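Local coordinates for lumazine protein (PDB 3A35) that binds a lumazine or flavin chromophore and probably acts as an antenna that shifts luciferase emission to shorter wavelength in luminous bacteria, at residues A[21-26]-A[60-65]; A[45-50]-A[68-73]; A[122-127]-A[153-158]. All coordinates share one frame; numbering follows the deposited sequence.

Contact 1 (A[21-26]-A[60-65]). With RBF (riboflavin), chain C.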
loop_
_atom_site.group_PDB
_atom_site.type_symbol
_atom_site.label_atom_id
_atom_site.label_comp_id
_atom_site.label_asym_id
_atom_site.label_seq_id
_atom_site.Cartn_x
_atom_site.Cartn_y
_atom_site.Cartn_z
ATOM N N THR A 21 -1.345 -10.917 -16.279
ATOM C CA THR A 21 -0.444 -11.062 -15.121
ATOM C C THR A 21 0.658 -10.069 -15.444
ATOM O O THR A 21 0.888 -9.663 -16.656
ATOM C CB THR A 21 0.063 -12.490 -14.914
ATOM O OG1 THR A 21 0.954 -12.731 -13.793
ATOM C CG2 THR A 21 0.710 -13.064 -16.099
ATOM N N GLN A 22 1.384 -9.693 -14.392
ATOM C CA GLN A 22 2.634 -8.957 -14.589
ATOM C C GLN A 22 3.638 -9.451 -13.619
ATOM O O GLN A 22 3.298 -9.745 -12.447
ATOM C CB GLN A 22 2.454 -7.475 -14.356
ATOM C CG GLN A 22 1.569 -6.821 -15.393
ATOM C CD GLN A 22 1.359 -5.357 -15.218
ATOM O OE1 GLN A 22 1.860 -4.741 -14.271
ATOM N NE2 GLN A 22 0.744 -4.693 -16.205
ATOM N N ARG A 23 4.916 -9.426 -13.952
ATOM C CA ARG A 23 5.972 -9.711 -12.981
ATOM C C ARG A 23 6.736 -8.449 -12.727
ATOM O O ARG A 23 7.251 -7.814 -13.675
ATOM C CB ARG A 23 6.900 -10.875 -13.450
ATOM C CG ARG A 23 8.099 -11.044 -12.542
ATOM C CD ARG A 23 8.870 -12.323 -12.795
ATOM N NE ARG A 23 8.002 -13.487 -12.566
ATOM C CZ ARG A 23 8.434 -14.739 -12.813
ATOM N NH1 ARG A 23 9.637 -14.925 -13.349
ATOM N NH2 ARG A 23 7.573 -15.731 -12.673
ATOM N N HIS A 24 6.775 -8.040 -11.448
ATOM C CA HIS A 24 7.466 -6.862 -11.074
ATOM C C HIS A 24 8.729 -7.232 -10.274
ATOM O O HIS A 24 8.649 -8.037 -9.278
ATOM C CB HIS A 24 6.620 -5.991 -10.152
ATOM C CG HIS A 24 5.488 -5.330 -10.844
ATOM N ND1 HIS A 24 4.983 -4.120 -10.482
ATOM C CD2 HIS A 24 4.787 -5.704 -11.957
ATOM C CE1 HIS A 24 3.983 -3.769 -11.279
ATOM N NE2 HIS A 24 3.809 -4.742 -12.190
ATOM N N GLY A 25 9.906 -6.673 -10.676
ATOM C CA GLY A 25 11.120 -6.813 -9.935
ATOM C C GLY A 25 11.334 -5.525 -9.160
ATOM O O GLY A 25 11.394 -4.455 -9.840
ATOM N N ILE A 26 11.491 -5.609 -7.880
ATOM C CA ILE A 26 11.499 -4.417 -7.005
ATOM C C ILE A 26 12.821 -4.412 -6.275
ATOM O O ILE A 26 13.159 -5.335 -5.524
ATOM C CB ILE A 26 10.283 -4.468 -6.037
ATOM C CG1 ILE A 26 8.956 -4.573 -6.844
ATOM C CG2 ILE A 26 10.277 -3.208 -5.193
ATOM C CD1 ILE A 26 7.707 -4.706 -5.945
ATOM N N TYR A 60 11.282 -10.269 -6.802
ATOM C CA TYR A 60 10.280 -10.404 -7.818
ATOM C C TYR A 60 8.931 -10.988 -7.320
ATOM O O TYR A 60 8.900 -11.906 -6.466
ATOM C CB TYR A 60 10.792 -11.375 -8.918
ATOM C CG TYR A 60 11.972 -10.781 -9.740
ATOM C CD1 TYR A 60 11.709 -10.149 -10.959
ATOM C CD2 TYR A 60 13.295 -10.912 -9.309
ATOM C CE1 TYR A 60 12.794 -9.609 -11.744
ATOM C CE2 TYR A 60 14.359 -10.410 -10.120
ATOM C CZ TYR A 60 14.000 -9.840 -11.252
ATOM O OH TYR A 60 15.026 -9.246 -12.070
ATOM N N PHE A 61 7.866 -10.424 -7.886
ATOM C CA PHE A 61 6.504 -10.853 -7.561
ATOM C C PHE A 61 5.742 -11.001 -8.820
ATOM O O PHE A 61 5.849 -10.189 -9.741
ATOM C CB PHE A 61 5.763 -9.746 -6.686
ATOM C CG PHE A 61 6.447 -9.429 -5.388
ATOM C CD1 PHE A 61 6.103 -10.169 -4.230
ATOM C CD2 PHE A 61 7.409 -8.457 -5.326
ATOM C CE1 PHE A 61 6.718 -9.919 -3.035
ATOM C CE2 PHE A 61 8.062 -8.191 -4.044
ATOM C CZ PHE A 61 7.694 -8.909 -2.948
ATOM N N ASP A 62 4.853 -12.005 -8.888
ATOM C CA ASP A 62 3.820 -12.024 -9.927
ATOM C C ASP A 62 2.485 -11.461 -9.478
ATOM O O ASP A 62 2.011 -11.918 -8.345
ATOM C CB ASP A 62 3.659 -13.497 -10.376
ATOM C CG ASP A 62 4.752 -14.001 -11.218
ATOM O OD1 ASP A 62 5.305 -13.215 -12.039
ATOM O OD2 ASP A 62 5.120 -15.219 -11.230
ATOM N N ILE A 63 1.933 -10.550 -10.216
ATOM C CA ILE A 63 0.656 -9.981 -9.865
ATOM C C ILE A 63 -0.297 -10.640 -10.873
ATOM O O ILE A 63 -0.218 -10.408 -12.070
ATOM C CB ILE A 63 0.675 -8.441 -10.013
ATOM C CG1 ILE A 63 1.755 -7.856 -8.984
ATOM C CG2 ILE A 63 -0.664 -7.813 -9.627
ATOM C CD1 ILE A 63 2.945 -7.468 -9.562
ATOM N N ASP A 64 -1.234 -11.416 -10.322
ATOM C CA ASP A 64 -2.196 -12.214 -11.159
ATOM C C ASP A 64 -3.554 -12.100 -10.478
ATOM O O ASP A 64 -4.407 -11.391 -10.915
ATOM C CB ASP A 64 -1.668 -13.611 -11.391
ATOM C CG ASP A 64 -1.024 -14.284 -10.223
ATOM O OD1 ASP A 64 -1.353 -14.168 -9.019
ATOM O OD2 ASP A 64 -0.111 -15.148 -10.448
ATOM N N GLN A 65 -3.655 -12.829 -9.317
ATOM C CA GLN A 65 -4.907 -12.735 -8.609
ATOM C C GLN A 65 -5.316 -11.333 -8.247
ATOM O O GLN A 65 -6.443 -10.933 -8.205
ATOM C CB GLN A 65 -4.735 -13.578 -7.394
ATOM C CG GLN A 65 -6.001 -13.674 -6.537
ATOM C CD GLN A 65 -5.749 -14.565 -5.300
ATOM O OE1 GLN A 65 -4.830 -15.391 -5.209
ATOM N NE2 GLN A 65 -6.617 -14.325 -4.333
HETATM N N1 RBF C . -2.085 -12.023 -5.452
HETATM C C2 RBF C . -1.226 -11.921 -6.488
HETATM O O2 RBF C . -1.558 -11.316 -7.554
HETATM N N3 RBF C . 0.079 -12.397 -6.445
HETATM C C4 RBF C . 0.582 -13.026 -5.279
HETATM O O4 RBF C . 1.752 -13.428 -5.294
HETATM C C4A RBF C . -0.366 -13.187 -4.251
HETATM N N5 RBF C . 0.072 -13.928 -3.086
HETATM C C5A RBF C . -0.859 -14.069 -2.058
HETATM C C6 RBF C . -0.472 -14.892 -0.995
HETATM C C7 RBF C . -1.451 -15.051 0.025
HETATM C C7M RBF C . -1.028 -16.014 1.172
HETATM C C8 RBF C . -2.670 -14.443 0.017
HETATM C C8M RBF C . -3.582 -14.628 1.155
HETATM C C9 RBF C . -3.041 -13.586 -1.078
HETATM C C9A RBF C . -2.154 -13.483 -2.154
HETATM N N10 RBF C . -2.525 -12.729 -3.318
HETATM C C10 RBF C . -1.628 -12.673 -4.354
HETATM C "C1'" RBF C . -3.816 -12.209 -3.506
HETATM C "C2'" RBF C . -3.960 -10.712 -3.317
HETATM O "O2'" RBF C . -3.461 -10.347 -1.987
HETATM C "C3'" RBF C . -5.334 -10.298 -3.405
HETATM O "O3'" RBF C . -5.770 -10.759 -4.795
HETATM C "C4'" RBF C . -5.529 -8.774 -3.479
HETATM O "O4'" RBF C . -5.276 -8.207 -2.174
HETATM C "C5'" RBF C . -6.955 -8.384 -3.888
HETATM O "O5'" RBF C . -7.104 -6.977 -4.076
HETATM O O HOH W 1 3.676 -12.898 -14.310
HETATM O O HOH W 2 0.970 -15.729 -12.847
#
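Asp62 OD1 is gripped twice: Arg23 NE donates to it at 2.8 Å, and a water held by Thr21 OG1 donates to it as well. The other carboxylate oxygen, Asp62 OD2, takes Arg23 NH2 on its syn lone pair at 2.9 Å, completing a side-on, two-nitrogen salt bridge. The guanidinium and carboxylate are not quite coplanar, their planes 30° apart, and NE approaches OD1 from out of the carboxylate plane. Arg23 CG stands anti to the backbone N (chi1 172°), and the chain then bends at chi3 to turn NE toward Asp62, a directly cross-strand neighbour in a non-hydrogen-bonded pair. Strands 22-27 and 58-63 are antiparallel neighbours in the closed six-stranded barrel of a lumazine-binding domain, with two-way backbone bonds joining Gln22 to Ile63 and His24 to Phe61. On the face carrying Gln22 and His24, Ile63 CD1 sits over the His24 ring, 3.7 Å from its centroid, in a CH-pi contact. That ring is fixed in rotation by a straight bond from His24 NE2 to Gln22 OE1 (2.9 Å), and Gln22 NE2 in turn hydrogen-bonds to Arg73 O. Where strand 58-63 runs out, at Asp64, the backbone reads the riboflavin edge: Asp62 O accepts from RBF N3 at 2.8 Å, and Asp64 N donates to RBF O2, also at 2.8 Å.

Contact 2 (A[45-50]-A[68-73]). With RBF (riboflavin), chain C.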
loop_
_atom_site.group_PDB
_atom_site.type_symbol
_atom_site.label_atom_id
_atom_site.label_comp_id
_atom_site.label_asym_id
_atom_site.label_seq_id
_atom_site.Cartn_x
_atom_site.Cartn_y
_atom_site.Cartn_z
ATOM N N ASN A 45 2.666 -2.200 -1.132
ATOM C CA ASN A 45 1.531 -1.301 -1.206
ATOM C C ASN A 45 0.270 -1.838 -0.609
ATOM O O ASN A 45 -0.892 -1.602 -1.039
ATOM C CB ASN A 45 1.191 -0.811 -2.600
ATOM C CG ASN A 45 2.173 0.222 -3.154
ATOM O OD1 ASN A 45 2.853 0.915 -2.415
ATOM N ND2 ASN A 45 2.173 0.388 -4.484
ATOM N N GLY A 46 0.433 -2.508 0.566
ATOM C CA GLY A 46 -0.731 -3.022 1.323
ATOM C C GLY A 46 -1.299 -4.275 0.753
ATOM O O GLY A 46 -2.246 -4.869 1.390
ATOM N N CYS A 47 -0.758 -4.830 -0.351
ATOM C CA CYS A 47 -1.340 -6.044 -0.937
ATOM C C CYS A 47 -0.448 -7.253 -0.594
ATOM O O CYS A 47 0.739 -7.230 -0.839
ATOM C CB CYS A 47 -1.296 -5.860 -2.435
ATOM S SG CYS A 47 -2.087 -7.212 -3.385
ATOM N N SER A 48 -1.096 -8.342 -0.130
ATOM C CA SER A 48 -0.337 -9.552 0.080
ATOM C C SER A 48 0.128 -10.106 -1.298
ATOM O O SER A 48 -0.701 -10.444 -2.144
ATOM C CB SER A 48 -1.163 -10.620 0.784
ATOM O OG SER A 48 -1.315 -10.303 2.176
ATOM N N LEU A 49 1.434 -10.334 -1.410
ATOM C CA LEU A 49 2.095 -10.938 -2.595
ATOM C C LEU A 49 3.159 -11.889 -2.125
ATOM O O LEU A 49 3.734 -11.754 -1.039
ATOM C CB LEU A 49 2.742 -9.879 -3.532
ATOM C CG LEU A 49 1.794 -8.813 -4.076
ATOM C CD1 LEU A 49 2.608 -7.785 -4.893
ATOM C CD2 LEU A 49 0.689 -9.427 -5.000
ATOM N N THR A 50 3.447 -12.847 -2.982
ATOM C CA THR A 50 4.442 -13.912 -2.672
ATOM C C THR A 50 5.746 -13.693 -3.442
ATOM O O THR A 50 5.703 -13.562 -4.663
ATOM C CB THR A 50 3.786 -15.274 -3.113
ATOM O OG1 THR A 50 2.530 -15.399 -2.428
ATOM C CG2 THR A 50 4.802 -16.417 -2.681
ATOM N N ASN A 68 -6.716 -7.087 -10.954
ATOM C CA ASN A 68 -7.937 -6.317 -11.258
ATOM C C ASN A 68 -8.417 -5.438 -10.175
ATOM O O ASN A 68 -9.417 -4.679 -10.343
ATOM C CB ASN A 68 -9.078 -7.309 -11.604
ATOM C CG ASN A 68 -8.763 -8.090 -12.849
ATOM O OD1 ASN A 68 -8.760 -9.308 -12.853
ATOM N ND2 ASN A 68 -8.468 -7.347 -13.908
ATOM N N THR A 69 -7.782 -5.515 -8.942
ATOM C CA THR A 69 -8.327 -4.738 -7.789
ATOM C C THR A 69 -7.220 -3.928 -7.067
ATOM O O THR A 69 -7.422 -3.441 -5.980
ATOM C CB THR A 69 -8.874 -5.765 -6.754
ATOM O OG1 THR A 69 -7.950 -6.815 -6.569
ATOM C CG2 THR A 69 -10.204 -6.357 -7.305
ATOM N N THR A 70 -6.113 -3.718 -7.794
ATOM C CA THR A 70 -4.955 -2.955 -7.239
ATOM C C THR A 70 -4.338 -2.058 -8.293
ATOM O O THR A 70 -4.687 -2.160 -9.489
ATOM C CB THR A 70 -3.830 -3.946 -6.726
ATOM O OG1 THR A 70 -3.390 -4.717 -7.863
ATOM C CG2 THR A 70 -4.378 -4.908 -5.648
ATOM N N THR A 71 -3.375 -1.237 -7.877
ATOM C CA THR A 71 -2.714 -0.304 -8.806
ATOM C C THR A 71 -1.627 -0.910 -9.619
ATOM O O THR A 71 -1.031 -0.192 -10.502
ATOM C CB THR A 71 -2.266 0.929 -8.004
ATOM O OG1 THR A 71 -1.318 0.441 -7.076
ATOM C CG2 THR A 71 -3.422 1.579 -7.322
ATOM N N PHE A 72 -1.191 -2.155 -9.309
ATOM C CA PHE A 72 0.039 -2.651 -9.948
ATOM C C PHE A 72 0.061 -2.571 -11.504
ATOM O O PHE A 72 1.103 -2.177 -12.050
ATOM C CB PHE A 72 0.271 -4.080 -9.558
ATOM C CG PHE A 72 0.670 -4.233 -8.110
ATOM C CD1 PHE A 72 1.940 -3.875 -7.712
ATOM C CD2 PHE A 72 -0.233 -4.666 -7.165
ATOM C CE1 PHE A 72 2.299 -4.047 -6.344
ATOM C CE2 PHE A 72 0.125 -4.818 -5.814
ATOM C CZ PHE A 72 1.370 -4.479 -5.400
ATOM N N ARG A 73 -1.104 -2.739 -12.099
ATOM C CA ARG A 73 -1.194 -2.883 -13.567
ATOM C C ARG A 73 -0.658 -1.637 -14.160
ATOM O O ARG A 73 0.007 -1.739 -15.272
ATOM C CB ARG A 73 -2.667 -3.170 -13.898
ATOM C CG ARG A 73 -3.000 -3.300 -15.446
ATOM C CD ARG A 73 -4.401 -3.776 -15.677
ATOM N NE ARG A 73 -5.418 -3.223 -14.749
ATOM C CZ ARG A 73 -6.523 -3.879 -14.387
ATOM N NH1 ARG A 73 -6.715 -5.086 -14.892
ATOM N NH2 ARG A 73 -7.427 -3.336 -13.587
HETATM N N1 RBF C . -2.085 -12.023 -5.452
HETATM C C2 RBF C . -1.226 -11.921 -6.488
HETATM O O2 RBF C . -1.558 -11.316 -7.554
HETATM N N3 RBF C . 0.079 -12.397 -6.445
HETATM C C4 RBF C . 0.582 -13.026 -5.279
HETATM O O4 RBF C . 1.752 -13.428 -5.294
HETATM C C4A RBF C . -0.366 -13.187 -4.251
HETATM N N5 RBF C . 0.072 -13.928 -3.086
HETATM C C5A RBF C . -0.859 -14.069 -2.058
HETATM C C6 RBF C . -0.472 -14.892 -0.995
HETATM C C7 RBF C . -1.451 -15.051 0.025
HETATM C C7M RBF C . -1.028 -16.014 1.172
HETATM C C8 RBF C . -2.670 -14.443 0.017
HETATM C C8M RBF C . -3.582 -14.628 1.155
HETATM C C9 RBF C . -3.041 -13.586 -1.078
HETATM C C9A RBF C . -2.154 -13.483 -2.154
HETATM N N10 RBF C . -2.525 -12.729 -3.318
HETATM C C10 RBF C . -1.628 -12.673 -4.354
HETATM C "C1'" RBF C . -3.816 -12.209 -3.506
HETATM C "C2'" RBF C . -3.960 -10.712 -3.317
HETATM O "O2'" RBF C . -3.461 -10.347 -1.987
HETATM C "C3'" RBF C . -5.334 -10.298 -3.405
HETATM O "O3'" RBF C . -5.770 -10.759 -4.795
HETATM C "C4'" RBF C . -5.529 -8.774 -3.479
HETATM O "O4'" RBF C . -5.276 -8.207 -2.174
HETATM C "C5'" RBF C . -6.955 -8.384 -3.888
HETATM O "O5'" RBF C . -7.104 -6.977 -4.076
HETATM O O HOH W 3 0.203 -1.419 -5.921
#
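Leu49 and Phe72 reach toward each other tip to tip, Leu49 CD1 lying 3.6 Å from Phe72 CZ. CD1 comes obliquely to the ring, while the second methyl, CD2, turns to the chromophore and rests 3.4 Å from RBF N3; one leucine thus wedges between the phenylalanine and the pyrimidine part of the flavin. Cys47 meets the same ring differently. Its CB lies at the ring edge, close to the ring plane, 3.8 Å from Phe72 CE2. The sulfur is anti to the backbone N (chi1 -176°), also edge-on to the ring at 5.4 Å from its centroid, and it packs against Thr70 CG2 and also nears the ribityl chain. A water stands over the centre of one Phe72 face, 3.1 Å above the plane, held by Asn45 ND2 and Thr71 OG1, and so bridges the two segments; Asn45 OD1, for its part, accepts from Asn82 N. No direct hydrogen bond joins the two segments; the polar links run through this water and through riboflavin. Thr50 OG1 donates to RBF N5 at 2.9 Å, Thr50 N donates to RBF O4, and Ser48 O accepts from RBF O2', whereas Thr69 OG1 lies 2.6 Å from RBF O5' at the far end of the ribityl chain. Val44 and Ile63 also touch Phe72. A barrel strand and the loop following strand 58-63 together line part of the riboflavin pocket of the N-terminal lumazine-binding domain.

Contact 3 (A[122-127]-A[153-158])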
loop_
_atom_site.group_PDB
_atom_site.type_symbol
_atom_site.label_atom_id
_atom_site.label_comp_id
_atom_site.label_asym_id
_atom_site.label_seq_id
_atom_site.Cartn_x
_atom_site.Cartn_y
_atom_site.Cartn_z
ATOM N N ILE A 122 -9.329 11.275 -0.312
ATOM C CA ILE A 122 -9.347 10.181 -1.249
ATOM C C ILE A 122 -10.781 9.981 -1.699
ATOM O O ILE A 122 -11.634 9.790 -0.860
ATOM C CB ILE A 122 -8.805 8.868 -0.585
ATOM C CG1 ILE A 122 -7.333 9.069 -0.066
ATOM C CG2 ILE A 122 -8.967 7.706 -1.611
ATOM C CD1 ILE A 122 -6.629 7.867 0.432
ATOM N N LYS A 123 -11.056 9.991 -2.993
ATOM C CA LYS A 123 -12.403 9.779 -3.491
ATOM C C LYS A 123 -12.655 8.291 -3.700
ATOM O O LYS A 123 -11.901 7.626 -4.481
ATOM C CB LYS A 123 -12.644 10.578 -4.792
ATOM C CG LYS A 123 -14.056 10.510 -5.257
ATOM C CD LYS A 123 -14.284 11.456 -6.497
ATOM C CE LYS A 123 -14.326 12.898 -6.021
ATOM N NZ LYS A 123 -14.782 13.882 -7.067
ATOM N N ILE A 124 -13.733 7.757 -3.137
ATOM C CA ILE A 124 -14.026 6.337 -3.122
ATOM C C ILE A 124 -14.969 6.078 -4.301
ATOM O O ILE A 124 -16.008 6.784 -4.384
ATOM C CB ILE A 124 -14.600 5.907 -1.764
ATOM C CG1 ILE A 124 -13.615 6.228 -0.583
ATOM C CG2 ILE A 124 -15.062 4.423 -1.833
ATOM C CD1 ILE A 124 -12.118 5.671 -0.612
ATOM N N PRO A 125 -14.633 5.236 -5.283
ATOM C CA PRO A 125 -15.599 5.058 -6.387
ATOM C C PRO A 125 -16.796 4.242 -5.890
ATOM O O PRO A 125 -16.715 3.643 -4.801
ATOM C CB PRO A 125 -14.805 4.323 -7.455
ATOM C CG PRO A 125 -13.694 3.659 -6.686
ATOM C CD PRO A 125 -13.384 4.461 -5.495
ATOM N N LYS A 126 -17.923 4.290 -6.641
ATOM C CA LYS A 126 -19.197 3.810 -6.084
ATOM C C LYS A 126 -19.161 2.284 -5.904
ATOM O O LYS A 126 -19.764 1.738 -4.974
ATOM C CB LYS A 126 -20.422 4.185 -6.948
ATOM C CG LYS A 126 -20.497 5.634 -7.519
ATOM C CD LYS A 126 -21.960 6.136 -7.704
ATOM C CE LYS A 126 -22.994 5.016 -8.084
ATOM N NZ LYS A 126 -24.317 5.618 -8.579
ATOM N N ASP A 127 -18.450 1.602 -6.783
ATOM C CA ASP A 127 -18.417 0.176 -6.630
ATOM C C ASP A 127 -17.247 -0.360 -5.843
ATOM O O ASP A 127 -16.780 -1.473 -6.096
ATOM C CB ASP A 127 -18.617 -0.521 -7.961
ATOM C CG ASP A 127 -19.963 -1.133 -8.038
ATOM O OD1 ASP A 127 -19.973 -2.390 -7.916
ATOM O OD2 ASP A 127 -20.986 -0.373 -8.099
ATOM N N ASP A 153 -18.362 11.262 -1.001
ATOM C CA ASP A 153 -17.611 10.042 -1.285
ATOM C C ASP A 153 -16.112 10.226 -0.995
ATOM O O ASP A 153 -15.336 9.413 -1.516
ATOM C CB ASP A 153 -17.845 9.631 -2.752
ATOM C CG ASP A 153 -17.638 10.765 -3.755
ATOM O OD1 ASP A 153 -17.243 11.912 -3.400
ATOM O OD2 ASP A 153 -17.823 10.528 -4.969
ATOM N N ILE A 154 -15.736 11.243 -0.216
ATOM C CA ILE A 154 -14.360 11.575 0.022
ATOM C C ILE A 154 -13.979 11.331 1.431
ATOM O O ILE A 154 -14.667 11.750 2.374
ATOM C CB ILE A 154 -13.995 12.910 -0.600
ATOM C CG1 ILE A 154 -13.432 13.897 0.297
ATOM C CG2 ILE A 154 -14.597 13.164 -2.016
ATOM C CD1 ILE A 154 -12.078 13.731 0.088
ATOM N N ILE A 155 -12.948 10.518 1.597
ATOM C CA ILE A 155 -12.434 10.246 2.954
ATOM C C ILE A 155 -11.210 11.110 3.234
ATOM O O ILE A 155 -10.326 11.238 2.363
ATOM C CB ILE A 155 -12.152 8.722 3.182
ATOM C CG1 ILE A 155 -11.081 8.170 2.293
ATOM C CG2 ILE A 155 -13.420 7.936 3.066
ATOM C CD1 ILE A 155 -10.465 6.942 2.885
ATOM N N PHE A 156 -11.119 11.757 4.383
ATOM C CA PHE A 156 -10.060 12.593 4.787
ATOM C C PHE A 156 -9.251 11.885 5.832
ATOM O O PHE A 156 -9.742 11.484 6.902
ATOM C CB PHE A 156 -10.626 13.939 5.256
ATOM C CG PHE A 156 -9.735 14.749 6.050
ATOM C CD1 PHE A 156 -8.358 14.851 5.789
ATOM C CD2 PHE A 156 -10.267 15.569 7.062
ATOM C CE1 PHE A 156 -7.487 15.667 6.528
ATOM C CE2 PHE A 156 -9.443 16.358 7.833
ATOM C CZ PHE A 156 -8.040 16.463 7.574
ATOM N N ILE A 157 -7.978 11.645 5.560
ATOM C CA ILE A 157 -7.049 11.074 6.474
ATOM C C ILE A 157 -5.959 12.058 6.792
ATOM O O ILE A 157 -5.370 12.668 5.932
ATOM C CB ILE A 157 -6.386 9.783 5.917
ATOM C CG1 ILE A 157 -7.503 8.815 5.560
ATOM C CG2 ILE A 157 -5.547 9.098 7.086
ATOM C CD1 ILE A 157 -7.191 7.947 4.448
ATOM N N ASN A 158 -5.719 12.274 8.103
ATOM C CA ASN A 158 -4.813 13.328 8.493
ATOM C C ASN A 158 -3.602 12.628 9.127
ATOM O O ASN A 158 -3.641 12.144 10.293
ATOM C CB ASN A 158 -5.569 14.227 9.509
ATOM C CG ASN A 158 -4.729 15.318 10.004
ATOM O OD1 ASN A 158 -3.554 15.354 9.838
ATOM N ND2 ASN A 158 -5.397 16.289 10.669
HETATM O O HOH W 4 -17.144 8.357 -6.232
#
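Ile122 and Ile155 face each other as an antiparallel hydrogen-bonded pair, with Ile122 N to Ile155 O and Ile155 N to Ile122 O both at 2.9 Å. On the same side of the sheet, Ile122 CB packs on Ile155 CG1 at 3.7 Å. The latter atom is set between the backbone N and the carbonyl carbon (chi1 63°), which brings it close to its partner. Ile124 CD1 comes to the same CG1 at 4.0 Å, the two side chains slanting across each other. Ile122 also reaches Ile157 with its CD1 methyl, at 4.1 Å from Ile157 CD1. The pairing runs on past the strand end: Ile124 N donates to Asp153 O at 2.8 Å, a nearly straight bond. A water then donates to both Ile124 O and Asp153 OD2, tying the loop after strand 117-123 to the residue that leads into strand 154-160. On the face carrying Lys123 and Ile154, the aliphatic part of Lys123 passes over the Asp153 carboxylate, CG lying 3.8 Å from OD2. The charged tips stay apart, with Lys123 NZ 4.8 Å from Asp153 OD1, so no salt bridge forms, though the opposite charges may attract weakly. Lys123 CE meanwhile brushes Ile154 CG2. Beyond this shell, Ile138 and Ile140 of strand 137-140 pack against the isoleucine face, and Ala106 of strand 104-114 touches both Ile122 and Ile124. Within the second lumazine-binding domain, strand 117-123 is thus flanked by 104-114 and 154-160, and strand 149-151 lies beyond the latter.

Contacts 1 and 2 belong to the first lumazine-binding domain and share riboflavin; their centres are 9 Å apart, and strands 58-63 and 47-55 are neighbours in one barrel. Phe61 of contact 1 packs on Leu49 of contact 2. Contact 3 lies in the second domain, about 14 Å from contact 1 at the nearest atoms, touching neither. Contacts 1 and 3 both pair antiparallel strands, but contact 1 is mostly buried, with a salt bridge between partly exposed residues, whereas an isoleucine cluster marks the third, which is only partly buried. All the touching residues of contact 2 are buried; it has no direct hydrogen bond across it, relying on apolar packing, a water and the ligand.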